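Local coordinates for protein geranyl diphosphate synthase small subunit (Antirrhinum majus, PDB 3QKC) that probably acts as the non-catalytic small subunit of a heteromeric prenyltransferase that makes geranyl diphosphate from dimethylallyl and isopentenyl diphosphates, at residues L21-I27 with M37-F42; A49-V54 with A70-H75; I172-C176 with G217-K221; L233-A237 with G254-L258; R136-A140 with I193-E199. All coordinates share one frame; numbering follows the deposited sequence.

Contact 1: L21-I27 with M37-F42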
# COMPACT_ATOMS: atom_id res chain seq x y z
N LEU A 21 -13.90 8.57 7.79
CA LEU A 21 -12.83 9.04 6.93
C LEU A 21 -12.58 10.54 7.11
O LEU A 21 -11.45 11.00 7.00
CB LEU A 21 -13.15 8.72 5.47
CG LEU A 21 -12.88 7.26 5.06
CD1 LEU A 21 -13.67 6.89 3.83
CD2 LEU A 21 -11.41 7.01 4.86
N LYS A 22 -13.64 11.30 7.39
CA LYS A 22 -13.49 12.76 7.51
C LYS A 22 -12.70 13.16 8.75
O LYS A 22 -12.02 14.17 8.75
CB LYS A 22 -14.85 13.46 7.43
CG LYS A 22 -15.18 13.91 6.01
CD LYS A 22 -16.66 14.13 5.78
CE LYS A 22 -16.89 15.24 4.76
NZ LYS A 22 -16.35 14.91 3.41
N LYS A 23 -12.79 12.34 9.78
CA LYS A 23 -11.96 12.46 10.96
C LYS A 23 -10.47 12.18 10.68
O LYS A 23 -9.62 12.71 11.38
CB LYS A 23 -12.51 11.54 12.05
CG LYS A 23 -13.84 12.04 12.63
CD LYS A 23 -14.61 10.97 13.39
CE LYS A 23 -15.82 11.56 14.10
NZ LYS A 23 -16.08 10.88 15.39
N ALA A 24 -10.16 11.40 9.65
CA ALA A 24 -8.77 11.00 9.37
C ALA A 24 -8.05 11.82 8.29
O ALA A 24 -6.81 11.87 8.29
CB ALA A 24 -8.73 9.52 9.03
N ILE A 25 -8.81 12.43 7.39
CA ILE A 25 -8.27 13.14 6.22
C ILE A 25 -8.80 14.58 6.14
O ILE A 25 -9.85 14.83 5.51
CB ILE A 25 -8.60 12.42 4.89
CG1 ILE A 25 -8.27 10.93 4.97
CG2 ILE A 25 -7.84 13.07 3.72
CD1 ILE A 25 -8.93 10.10 3.88
N PRO A 26 -8.06 15.54 6.74
CA PRO A 26 -8.55 16.92 6.77
C PRO A 26 -8.41 17.54 5.38
O PRO A 26 -7.54 17.12 4.60
CB PRO A 26 -7.60 17.61 7.77
CG PRO A 26 -6.34 16.83 7.69
CD PRO A 26 -6.69 15.41 7.26
N ILE A 27 -9.28 18.49 5.05
CA ILE A 27 -9.10 19.15 3.77
C ILE A 27 -7.83 20.01 3.87
O ILE A 27 -7.39 20.59 2.89
CB ILE A 27 -10.41 19.88 3.29
CG1 ILE A 27 -10.26 20.50 1.89
CG2 ILE A 27 -10.87 20.93 4.31
CD1 ILE A 27 -10.13 19.48 0.74
N MET A 37 -5.80 14.48 -1.52
CA MET A 37 -6.29 13.26 -0.83
C MET A 37 -7.73 13.39 -0.32
O MET A 37 -8.54 12.49 -0.50
CB MET A 37 -5.35 12.82 0.30
CG MET A 37 -5.76 11.48 0.94
SD MET A 37 -4.58 10.79 2.14
CE MET A 37 -3.03 11.44 1.47
N HIS A 38 -8.04 14.50 0.35
CA HIS A 38 -9.39 14.74 0.81
C HIS A 38 -10.36 14.86 -0.37
O HIS A 38 -11.42 14.22 -0.38
CB HIS A 38 -9.45 16.00 1.67
CG HIS A 38 -10.78 16.23 2.31
ND1 HIS A 38 -11.04 15.85 3.61
CD2 HIS A 38 -11.92 16.78 1.84
CE1 HIS A 38 -12.29 16.17 3.91
NE2 HIS A 38 -12.84 16.73 2.85
N HIS A 39 -10.00 15.65 -1.37
CA HIS A 39 -10.87 15.81 -2.51
C HIS A 39 -11.21 14.50 -3.24
O HIS A 39 -12.38 14.18 -3.44
CB HIS A 39 -10.31 16.84 -3.48
CG HIS A 39 -11.23 17.11 -4.64
ND1 HIS A 39 -11.00 16.61 -5.90
CD2 HIS A 39 -12.39 17.80 -4.71
CE1 HIS A 39 -11.98 16.98 -6.70
NE2 HIS A 39 -12.84 17.71 -6.00
N LEU A 40 -10.20 13.73 -3.62
CA LEU A 40 -10.43 12.52 -4.44
C LEU A 40 -11.24 11.46 -3.71
O LEU A 40 -12.10 10.83 -4.30
CB LEU A 40 -9.11 11.96 -4.96
CG LEU A 40 -8.37 12.98 -5.83
CD1 LEU A 40 -7.13 12.36 -6.46
CD2 LEU A 40 -9.30 13.53 -6.90
N THR A 41 -10.99 11.33 -2.41
CA THR A 41 -11.68 10.37 -1.56
C THR A 41 -13.20 10.58 -1.53
O THR A 41 -13.97 9.63 -1.70
CB THR A 41 -11.08 10.38 -0.13
OG1 THR A 41 -9.67 10.13 -0.22
CG2 THR A 41 -11.73 9.35 0.79
N PHE A 42 -13.62 11.82 -1.32
CA PHE A 42 -15.04 12.15 -1.21
C PHE A 42 -15.72 12.56 -2.52
O PHE A 42 -16.95 12.69 -2.56
CB PHE A 42 -15.27 13.20 -0.12
CG PHE A 42 -14.64 12.83 1.19
CD1 PHE A 42 -13.38 13.31 1.53
CD2 PHE A 42 -15.28 11.97 2.06
CE1 PHE A 42 -12.77 12.93 2.73
CE2 PHE A 42 -14.68 11.59 3.26
CZ PHE A 42 -13.43 12.07 3.59
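H38 reaches from helix 34-43 to the main chain of I25, just where the chain leaves helix 5-24, and helps join the first two helices of this all-helical, isoprenoid-synthase-type fold. Its CG stands opposite the backbone N (chi1 -173°), which swings the imidazole out toward the loop. There ND1 gives its hydrogen to I25 O at an N-H...O angle of 158°; the 2.5 Å from H38 ND1 to I25 O is very short, so the length itself should not be pressed. The carbonyl comes in at the ring edge. One face of the same ring is covered by I27, whose CB lies 3.8 Å from the H38 ring centroid in a CH-pi contact, while I27 CD1 carries on to 3.4 Å from H38 CD2. With a leucine at H38, the I25 carbonyl would probably lose this donor and the loop would be freer to shift.

F42 works against the helix proper. The K22 chain bends late, at chi3 and chi4, and this brings NZ over the face of F42, 3.5 Å from the ring centroid and 17° off the normal: a cation-pi contact. T41 CG2 backs the opposite face. L21 CB adds an apolar touch at 3.9 Å from F42 CZ. Deeper in, I25 CG2 packs on M37 CG, and I25 also meets F118 of helix 105-126. I25 CD1 and T41 OG1 approach tip to tip, and that hydroxyl is tied back to its own helix, T41 OG1 donating to M37 O at 2.6 Å.

Contact 2: A49-V54 with A70-H75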
# COMPACT_ATOMS: atom_id res chain seq x y z
N ALA A 49 -18.84 -2.54 -1.87
CA ALA A 49 -17.85 -3.36 -1.14
C ALA A 49 -17.56 -2.84 0.25
O ALA A 49 -17.36 -3.62 1.17
CB ALA A 49 -16.54 -3.51 -1.95
N SER A 50 -17.54 -1.52 0.41
CA SER A 50 -17.38 -0.88 1.72
C SER A 50 -18.53 -1.15 2.69
O SER A 50 -18.30 -1.43 3.87
CB SER A 50 -17.19 0.63 1.58
OG SER A 50 -16.09 0.90 0.75
N ALA A 51 -19.76 -1.04 2.21
CA ALA A 51 -20.90 -1.36 3.08
C ALA A 51 -20.97 -2.85 3.40
O ALA A 51 -21.36 -3.23 4.50
CB ALA A 51 -22.21 -0.89 2.48
N LEU A 52 -20.60 -3.71 2.43
CA LEU A 52 -20.60 -5.15 2.70
C LEU A 52 -19.67 -5.51 3.87
O LEU A 52 -19.99 -6.36 4.70
CB LEU A 52 -20.24 -5.95 1.45
CG LEU A 52 -20.18 -7.47 1.52
CD1 LEU A 52 -21.50 -8.05 2.06
CD2 LEU A 52 -19.83 -8.10 0.16
N CYS A 53 -18.52 -4.84 3.92
CA CYS A 53 -17.59 -5.03 5.03
C CYS A 53 -18.26 -4.85 6.38
O CYS A 53 -18.16 -5.72 7.23
CB CYS A 53 -16.41 -4.07 4.93
SG CYS A 53 -15.20 -4.40 6.23
N VAL A 54 -18.95 -3.73 6.56
CA VAL A 54 -19.65 -3.48 7.82
C VAL A 54 -20.77 -4.51 8.07
O VAL A 54 -20.89 -5.05 9.20
CB VAL A 54 -20.19 -2.04 7.91
CG1 VAL A 54 -21.00 -1.85 9.20
CG2 VAL A 54 -19.03 -1.03 7.87
N ALA A 70 -11.58 -0.99 8.49
CA ALA A 70 -11.54 -1.89 7.33
C ALA A 70 -12.43 -1.39 6.18
O ALA A 70 -12.00 -1.34 5.03
CB ALA A 70 -11.96 -3.26 7.74
N ALA A 71 -13.66 -1.01 6.51
CA ALA A 71 -14.62 -0.54 5.52
C ALA A 71 -14.10 0.70 4.81
O ALA A 71 -14.27 0.83 3.61
CB ALA A 71 -15.97 -0.26 6.17
N ALA A 72 -13.45 1.57 5.58
CA ALA A 72 -12.85 2.81 5.09
C ALA A 72 -11.62 2.51 4.23
O ALA A 72 -11.40 3.16 3.20
CB ALA A 72 -12.47 3.70 6.27
N ALA A 73 -10.81 1.55 4.67
CA ALA A 73 -9.67 1.11 3.88
C ALA A 73 -10.13 0.54 2.53
O ALA A 73 -9.53 0.82 1.48
CB ALA A 73 -8.82 0.09 4.65
N VAL A 74 -11.24 -0.21 2.55
CA VAL A 74 -11.79 -0.78 1.31
C VAL A 74 -12.14 0.35 0.34
O VAL A 74 -11.79 0.30 -0.85
CB VAL A 74 -12.99 -1.70 1.58
CG1 VAL A 74 -13.74 -2.03 0.28
CG2 VAL A 74 -12.54 -2.97 2.30
N HIS A 75 -12.83 1.37 0.87
CA HIS A 75 -13.22 2.52 0.09
C HIS A 75 -11.99 3.18 -0.51
O HIS A 75 -11.98 3.49 -1.69
CB HIS A 75 -14.01 3.54 0.93
CG HIS A 75 -14.26 4.84 0.22
ND1 HIS A 75 -15.17 4.97 -0.81
CD2 HIS A 75 -13.71 6.06 0.38
CE1 HIS A 75 -15.18 6.21 -1.25
NE2 HIS A 75 -14.30 6.90 -0.54
O HOH W 1 -17.06 3.09 -1.02
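Two neighbouring helices of an isoprenoid-synthase-type bundle, 48-59 and 68-85, pack together here, their short segments antiparallel at 166°. In catalytic relatives the counterpart of helix 68-85 probably carries the first aspartate-rich motif near its C-terminal end. The short segments approach to 8.2 Å between axes, a close fit made possible by small residues: S50 and A71 sit closest, their CA atoms 4.7 Å apart.

A71 is the centre of the packing. Its methyl points at the other helix and touches both S50 O and V54 CG2, the latter 3.6 Å from A71 CB. C53 has its SG opposite the backbone N (chi1 -175°), a setting that lays the sulfur beside A70, with C53 SG 3.8 Å from A70 CB. At the other end A49 CB rests on V74 CG1. A49 also touches L183 and H184 of helix 169-195, and A71 packs on I17 of helix 5-24, which keeps this seam in the interior.

The polar element is S50. Its OG lies beside H75, 3.4 Å from H75 CB, and makes at best a weak bond to A71 O, already the acceptor for H75 N. H75 turns its ring away from the seam, and its NE2 bonds to T41 O of helix 34-43. The remaining nitrogen is linked back by a water, which sits 3.0 Å from S50 OG and 2.7 Å from H75 ND1.

Contact 3: I172-C176 with G217-K221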
# COMPACT_ATOMS: atom_id res chain seq x y z
N ILE A 172 -13.92 -10.15 -20.11
CA ILE A 172 -14.65 -9.08 -19.44
C ILE A 172 -15.08 -9.52 -18.04
O ILE A 172 -14.81 -8.82 -17.05
CB ILE A 172 -15.85 -8.58 -20.26
CG1 ILE A 172 -15.37 -7.81 -21.49
CG2 ILE A 172 -16.76 -7.68 -19.41
CD1 ILE A 172 -16.44 -7.58 -22.54
N GLU A 173 -15.72 -10.69 -17.96
CA GLU A 173 -16.09 -11.27 -16.67
C GLU A 173 -14.88 -11.40 -15.76
O GLU A 173 -14.95 -11.02 -14.59
CB GLU A 173 -16.77 -12.63 -16.83
CG GLU A 173 -17.32 -13.19 -15.51
CD GLU A 173 -18.13 -14.46 -15.66
OE1 GLU A 173 -18.42 -14.88 -16.80
OE2 GLU A 173 -18.50 -15.04 -14.61
N TYR A 174 -13.76 -11.92 -16.28
CA TYR A 174 -12.54 -12.09 -15.50
C TYR A 174 -12.08 -10.78 -14.88
O TYR A 174 -11.66 -10.75 -13.72
CB TYR A 174 -11.40 -12.69 -16.33
CG TYR A 174 -10.13 -12.93 -15.53
CD1 TYR A 174 -10.10 -13.88 -14.51
CD2 TYR A 174 -8.97 -12.19 -15.76
CE1 TYR A 174 -8.95 -14.11 -13.76
CE2 TYR A 174 -7.81 -12.41 -15.01
CZ TYR A 174 -7.81 -13.38 -14.01
OH TYR A 174 -6.68 -13.63 -13.26
N VAL A 175 -12.12 -9.71 -15.67
CA VAL A 175 -11.76 -8.38 -15.20
C VAL A 175 -12.69 -7.93 -14.06
O VAL A 175 -12.22 -7.37 -13.06
CB VAL A 175 -11.70 -7.36 -16.37
CG1 VAL A 175 -11.72 -5.92 -15.87
CG2 VAL A 175 -10.46 -7.63 -17.24
N CYS A 176 -14.00 -8.20 -14.19
CA CYS A 176 -14.98 -7.86 -13.16
C CYS A 176 -14.76 -8.62 -11.86
O CYS A 176 -14.87 -8.06 -10.76
CB CYS A 176 -16.40 -8.10 -13.66
SG CYS A 176 -16.92 -6.88 -14.88
N GLY A 217 -19.57 -5.54 -10.84
CA GLY A 217 -18.72 -5.30 -12.00
C GLY A 217 -19.43 -5.43 -13.33
O GLY A 217 -19.33 -4.53 -14.17
N LEU A 218 -20.13 -6.54 -13.53
CA LEU A 218 -20.81 -6.83 -14.79
C LEU A 218 -21.89 -5.81 -15.15
O LEU A 218 -22.03 -5.41 -16.31
CB LEU A 218 -21.42 -8.24 -14.78
CG LEU A 218 -20.46 -9.43 -14.93
CD1 LEU A 218 -21.20 -10.74 -14.68
CD2 LEU A 218 -19.78 -9.43 -16.29
N LEU A 219 -22.67 -5.40 -14.14
CA LEU A 219 -23.67 -4.35 -14.29
C LEU A 219 -23.03 -3.06 -14.77
O LEU A 219 -23.60 -2.37 -15.61
CB LEU A 219 -24.40 -4.11 -12.97
CG LEU A 219 -25.75 -4.80 -12.73
CD1 LEU A 219 -25.69 -6.31 -12.91
CD2 LEU A 219 -26.24 -4.44 -11.33
N GLY A 220 -21.84 -2.76 -14.25
CA GLY A 220 -21.07 -1.57 -14.63
C GLY A 220 -20.52 -1.58 -16.05
O GLY A 220 -19.94 -0.59 -16.50
N LYS A 221 -20.69 -2.71 -16.74
CA LYS A 221 -20.45 -2.83 -18.18
C LYS A 221 -21.74 -2.58 -18.94
O LYS A 221 -21.75 -1.90 -19.97
CB LYS A 221 -19.88 -4.21 -18.52
CG LYS A 221 -18.39 -4.22 -18.90
CD LYS A 221 -17.46 -3.82 -17.76
CE LYS A 221 -16.04 -3.65 -18.26
NZ LYS A 221 -15.08 -3.34 -17.17
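C176 sets its sulfur directly against the main chain of G217, and packing of this kind carries the contact. SG stands opposite its own carbonyl carbon (chi1 -72°), a setting that lays it on the peptide joining G217 to L218, with C176 SG 3.3 Å from G217 C and 3.5 Å from L218 N. The fit depends on the glycine: a CB modelled on G217 would fall 2.7 Å from C176 CB, a clash.

Apolar carbons close the rest. L218 bends its CD2 methyl back to C176 SG at 4.1 Å and over E173 CA. This is where helix 169-195 meets the end of helix 199-219, both parts of the isoprenoid-synthase bundle. In catalytic relatives the second aspartate-rich motif probably falls at this helix end, yet 217-221 holds no aspartate.

Charged side chains take part through their carbon chains. K221, kinked at chi2, crosses I172 at a slant, its CG 3.9 Å from I172 CG2, and its ammonium passes V175 toward E160, a long and weak ion pair. E173 turns its carboxylate away to a salt bridge with R229.

Contact 4: L233-A237 with G254-L258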
# COMPACT_ATOMS: atom_id res chain seq x y z
N LEU A 233 -24.52 -16.32 -10.93
CA LEU A 233 -23.72 -15.83 -9.79
C LEU A 233 -24.56 -15.40 -8.58
O LEU A 233 -24.16 -15.66 -7.44
CB LEU A 233 -22.77 -14.69 -10.21
CG LEU A 233 -21.54 -15.10 -11.03
CD1 LEU A 233 -21.12 -13.96 -11.94
CD2 LEU A 233 -20.36 -15.56 -10.17
N LYS A 234 -25.71 -14.78 -8.83
CA LYS A 234 -26.64 -14.43 -7.75
C LYS A 234 -27.09 -15.64 -6.94
O LYS A 234 -27.25 -15.56 -5.72
CB LYS A 234 -27.87 -13.70 -8.30
CG LYS A 234 -27.61 -12.27 -8.72
CD LYS A 234 -28.90 -11.49 -8.87
CE LYS A 234 -28.60 -10.01 -9.02
NZ LYS A 234 -29.84 -9.20 -8.82
N GLU A 235 -27.29 -16.76 -7.63
CA GLU A 235 -27.70 -18.02 -7.00
C GLU A 235 -26.61 -18.56 -6.09
O GLU A 235 -26.89 -19.03 -4.99
CB GLU A 235 -28.10 -19.07 -8.04
CG GLU A 235 -29.41 -18.75 -8.75
CD GLU A 235 -29.94 -19.91 -9.56
OE1 GLU A 235 -31.06 -20.37 -9.25
OE2 GLU A 235 -29.24 -20.38 -10.49
N LEU A 236 -25.36 -18.47 -6.55
CA LEU A 236 -24.20 -18.87 -5.74
C LEU A 236 -24.06 -17.99 -4.50
O LEU A 236 -23.69 -18.47 -3.43
CB LEU A 236 -22.91 -18.84 -6.56
CG LEU A 236 -22.73 -19.88 -7.66
CD1 LEU A 236 -21.47 -19.56 -8.45
CD2 LEU A 236 -22.68 -21.31 -7.09
N ALA A 237 -24.36 -16.70 -4.65
CA ALA A 237 -24.31 -15.76 -3.54
C ALA A 237 -25.29 -16.19 -2.45
O ALA A 237 -24.94 -16.23 -1.27
CB ALA A 237 -24.60 -14.34 -4.01
N GLY A 254 -31.17 -7.79 0.38
CA GLY A 254 -31.76 -6.56 -0.16
C GLY A 254 -30.74 -5.65 -0.83
O GLY A 254 -30.94 -5.27 -1.97
N VAL A 255 -29.66 -5.32 -0.13
CA VAL A 255 -28.60 -4.45 -0.66
C VAL A 255 -28.11 -4.94 -2.03
O VAL A 255 -27.83 -4.13 -2.92
CB VAL A 255 -27.41 -4.29 0.35
CG1 VAL A 255 -26.17 -3.67 -0.31
CG2 VAL A 255 -27.83 -3.47 1.58
N PHE A 256 -28.05 -6.25 -2.20
CA PHE A 256 -27.49 -6.84 -3.42
C PHE A 256 -28.51 -7.47 -4.36
O PHE A 256 -28.19 -8.34 -5.18
CB PHE A 256 -26.38 -7.83 -3.05
CG PHE A 256 -25.17 -7.16 -2.49
CD1 PHE A 256 -24.21 -6.62 -3.33
CD2 PHE A 256 -25.01 -7.02 -1.11
CE1 PHE A 256 -23.09 -5.98 -2.82
CE2 PHE A 256 -23.88 -6.37 -0.61
CZ PHE A 256 -22.93 -5.86 -1.46
N GLU A 257 -29.75 -7.01 -4.26
CA GLU A 257 -30.76 -7.32 -5.26
C GLU A 257 -30.89 -8.84 -5.41
O GLU A 257 -30.99 -9.36 -6.53
CB GLU A 257 -30.33 -6.70 -6.60
CG GLU A 257 -31.44 -6.06 -7.40
CD GLU A 257 -31.47 -4.56 -7.25
OE1 GLU A 257 -32.56 -4.00 -7.01
OE2 GLU A 257 -30.39 -3.93 -7.35
N LEU A 258 -30.87 -9.56 -4.29
CA LEU A 258 -30.99 -11.02 -4.28
C LEU A 258 -32.39 -11.44 -3.81
O LEU A 258 -32.64 -12.60 -3.51
CB LEU A 258 -29.91 -11.66 -3.40
CG LEU A 258 -28.43 -11.28 -3.61
CD1 LEU A 258 -27.56 -11.77 -2.47
CD2 LEU A 258 -27.88 -11.78 -4.95
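K234 spends its ammonium on a main-chain carbonyl rather than on a carboxylate: K234 NZ lies 2.6 Å from E257 O, next to the last modelled residue of the chain. The nitrogen comes in at a C=O...N angle of 138°, tilted 29° out of the carbonyl plane. Beyond CG the lysine is fully extended, and it needs that length to span from helix 227-241 to the tail. It runs side by side with E257, pointing the same way, and NZ also lies 3.4 Å from E257 CB. The E257 carboxylate is not in contact: K234 NZ and E257 OE2 are 5.5 Å apart, close enough that their opposite charges probably attract a little.

What presents this carbonyl is a Schellman motif that ends helix 248-255. E257 is its C-prime residue, with phi at +56°, and E257 N bonds back to G254 O at 3.1 Å, while L258 N reaches the carbonyl of the residue just before G254. The reversal brings the tail alongside helix 227-241, in the all-helical fold's C-terminal part.

L258 then lays its side chain across the lysine stem. CD2 touches the aliphatic part at 3.8 Å from K234 CG, the two chains crossing at a slant, and L258 CD1 comes to 4.2 Å from A237 CB. F256 aims its CB at helix 227-241, but the ring leads off inward to S48 and L52 of helix 48-59 and V212 of helix 199-219. V255 CG1 lies over one face of that ring, toward its rim.

Contact 5: R136-A140 with I193-E199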
# COMPACT_ATOMS: atom_id res chain seq x y z
N ARG A 136 -5.93 -10.83 14.28
CA ARG A 136 -7.09 -10.47 13.46
C ARG A 136 -6.81 -9.27 12.57
O ARG A 136 -7.07 -9.32 11.37
CB ARG A 136 -8.31 -10.17 14.32
CG ARG A 136 -9.22 -11.34 14.56
CD ARG A 136 -10.39 -10.91 15.42
NE ARG A 136 -10.95 -12.03 16.17
CZ ARG A 136 -12.01 -11.95 16.97
NH1 ARG A 136 -12.66 -10.80 17.12
NH2 ARG A 136 -12.43 -13.03 17.60
N ILE A 137 -6.31 -8.18 13.15
CA ILE A 137 -6.08 -6.96 12.37
C ILE A 137 -4.98 -7.21 11.34
O ILE A 137 -5.06 -6.70 10.22
CB ILE A 137 -5.86 -5.71 13.27
CG1 ILE A 137 -7.20 -4.99 13.43
CG2 ILE A 137 -4.85 -4.74 12.64
CD1 ILE A 137 -7.45 -4.36 14.78
N LEU A 138 -4.01 -8.03 11.71
CA LEU A 138 -3.00 -8.49 10.78
C LEU A 138 -3.63 -9.30 9.66
O LEU A 138 -3.28 -9.12 8.49
CB LEU A 138 -1.96 -9.34 11.51
CG LEU A 138 -0.49 -9.30 11.14
CD1 LEU A 138 -0.03 -7.87 10.87
CD2 LEU A 138 0.32 -9.92 12.30
N ARG A 139 -4.57 -10.19 10.01
CA ARG A 139 -5.26 -10.95 8.97
C ARG A 139 -6.11 -10.08 8.05
O ARG A 139 -6.20 -10.36 6.86
CB ARG A 139 -6.09 -12.10 9.55
CG ARG A 139 -6.56 -13.07 8.46
CD ARG A 139 -7.14 -14.35 9.03
NE ARG A 139 -7.81 -15.17 8.02
CZ ARG A 139 -8.45 -16.31 8.29
NH1 ARG A 139 -8.53 -16.75 9.54
NH2 ARG A 139 -9.03 -17.00 7.31
N ALA A 140 -6.73 -9.04 8.62
CA ALA A 140 -7.53 -8.08 7.85
C ALA A 140 -6.64 -7.33 6.86
O ALA A 140 -7.05 -7.01 5.75
CB ALA A 140 -8.23 -7.09 8.80
N ILE A 193 -13.70 -11.51 9.61
CA ILE A 193 -12.50 -11.66 10.43
C ILE A 193 -12.63 -10.79 11.66
O ILE A 193 -12.41 -11.24 12.79
CB ILE A 193 -11.19 -11.32 9.67
CG1 ILE A 193 -10.82 -12.46 8.70
CG2 ILE A 193 -10.03 -11.10 10.65
CD1 ILE A 193 -9.90 -12.00 7.54
N LEU A 194 -13.01 -9.53 11.44
CA LEU A 194 -13.12 -8.56 12.52
C LEU A 194 -14.32 -8.89 13.39
O LEU A 194 -14.33 -8.59 14.58
CB LEU A 194 -13.17 -7.13 11.98
CG LEU A 194 -11.84 -6.81 11.26
CD1 LEU A 194 -11.96 -5.65 10.25
CD2 LEU A 194 -10.71 -6.55 12.27
N GLY A 195 -15.30 -9.55 12.79
CA GLY A 195 -16.49 -9.97 13.50
C GLY A 195 -16.22 -11.13 14.45
O GLY A 195 -17.05 -11.42 15.30
N GLY A 196 -15.06 -11.77 14.30
CA GLY A 196 -14.72 -12.95 15.08
C GLY A 196 -15.53 -14.11 14.54
O GLY A 196 -16.70 -14.28 14.88
N CYS A 197 -14.91 -14.90 13.68
CA CYS A 197 -15.67 -15.81 12.84
C CYS A 197 -14.97 -17.15 12.72
O CYS A 197 -13.78 -17.25 12.97
CB CYS A 197 -15.80 -15.20 11.45
SG CYS A 197 -17.39 -15.36 10.69
N ASP A 198 -15.73 -18.18 12.34
CA ASP A 198 -15.13 -19.47 11.99
C ASP A 198 -14.25 -19.30 10.76
O ASP A 198 -14.61 -18.57 9.84
CB ASP A 198 -16.21 -20.52 11.69
CG ASP A 198 -16.66 -21.28 12.93
OD1 ASP A 198 -17.18 -20.66 13.89
OD2 ASP A 198 -16.53 -22.52 12.94
N GLU A 199 -13.10 -19.97 10.75
CA GLU A 199 -12.27 -20.10 9.56
C GLU A 199 -13.12 -20.45 8.33
O GLU A 199 -12.97 -19.86 7.27
CB GLU A 199 -11.21 -21.19 9.78
CG GLU A 199 -10.06 -20.81 10.72
CD GLU A 199 -8.96 -20.03 10.01
OE1 GLU A 199 -7.77 -20.22 10.36
OE2 GLU A 199 -9.29 -19.25 9.09
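R139 and E199 cross at a slant, their guanidinium and carboxylate planes 57° apart. The arginine meets the acid end-on, with both terminal nitrogens gripping one oxygen: E199 OE2 is 2.7 Å from R139 NH1 and 2.9 Å from R139 NH2. It lies at the guanidinium edge, while NH1 approaches it from above the carboxylate plane. The E199 chain bends at chi2 to bring the oxygen there. I193 runs across R139 at nearly a right angle, its CD1 3.6 Å from R139 CG and its CG1 over one face of the guanidinium. An alanine here would take away the chain that I193 packs on and is likely to leave the E199 carboxylate without its salt-bridge partner.

R136 and I193 slide past each other in opposite directions, I193 CG2 sitting 3.5 Å from R136 O. The R136 guanidinium then lies with one face over G196 CA, which is 3.4 Å from R136 NH2. L194 CD2 meets I137 CG1 at 4.0 Å, and I137 itself packs on L138 of the second subunit. G196, with positive phi, follows the last turn of helix 169-195; the contact thus ties a helix terminus to helix 134-148 beside the dimer interface of an all-helical prenyltransferase fold.

Overall arrangement
Contact 2 lies nearest the centre of the folded chain, about 6 Å from it to the contact's own centre, and three of the others touch it. From contact 1, T41 O meets H75 NE2 at 3.0 Å, a probable hydrogen bond; from contact 4, F256 CE2 lies 4.0 Å from L52 CD1; from contact 5, L194 CD1 lies 3.5 Å from A70 CB. Contact 3 joins this network through contact 4, where L218 CD1 and L233 CD1 are 4.2 Å apart. Contacts 3 and 5 both use helix 169-195 yet sit on opposite sides of the chain's centre, their own centres about 28 Å apart. Contacts 2 and 3, centres about 20 Å apart, each include a helix whose counterpart in catalytic relatives probably bears an aspartate-rich motif.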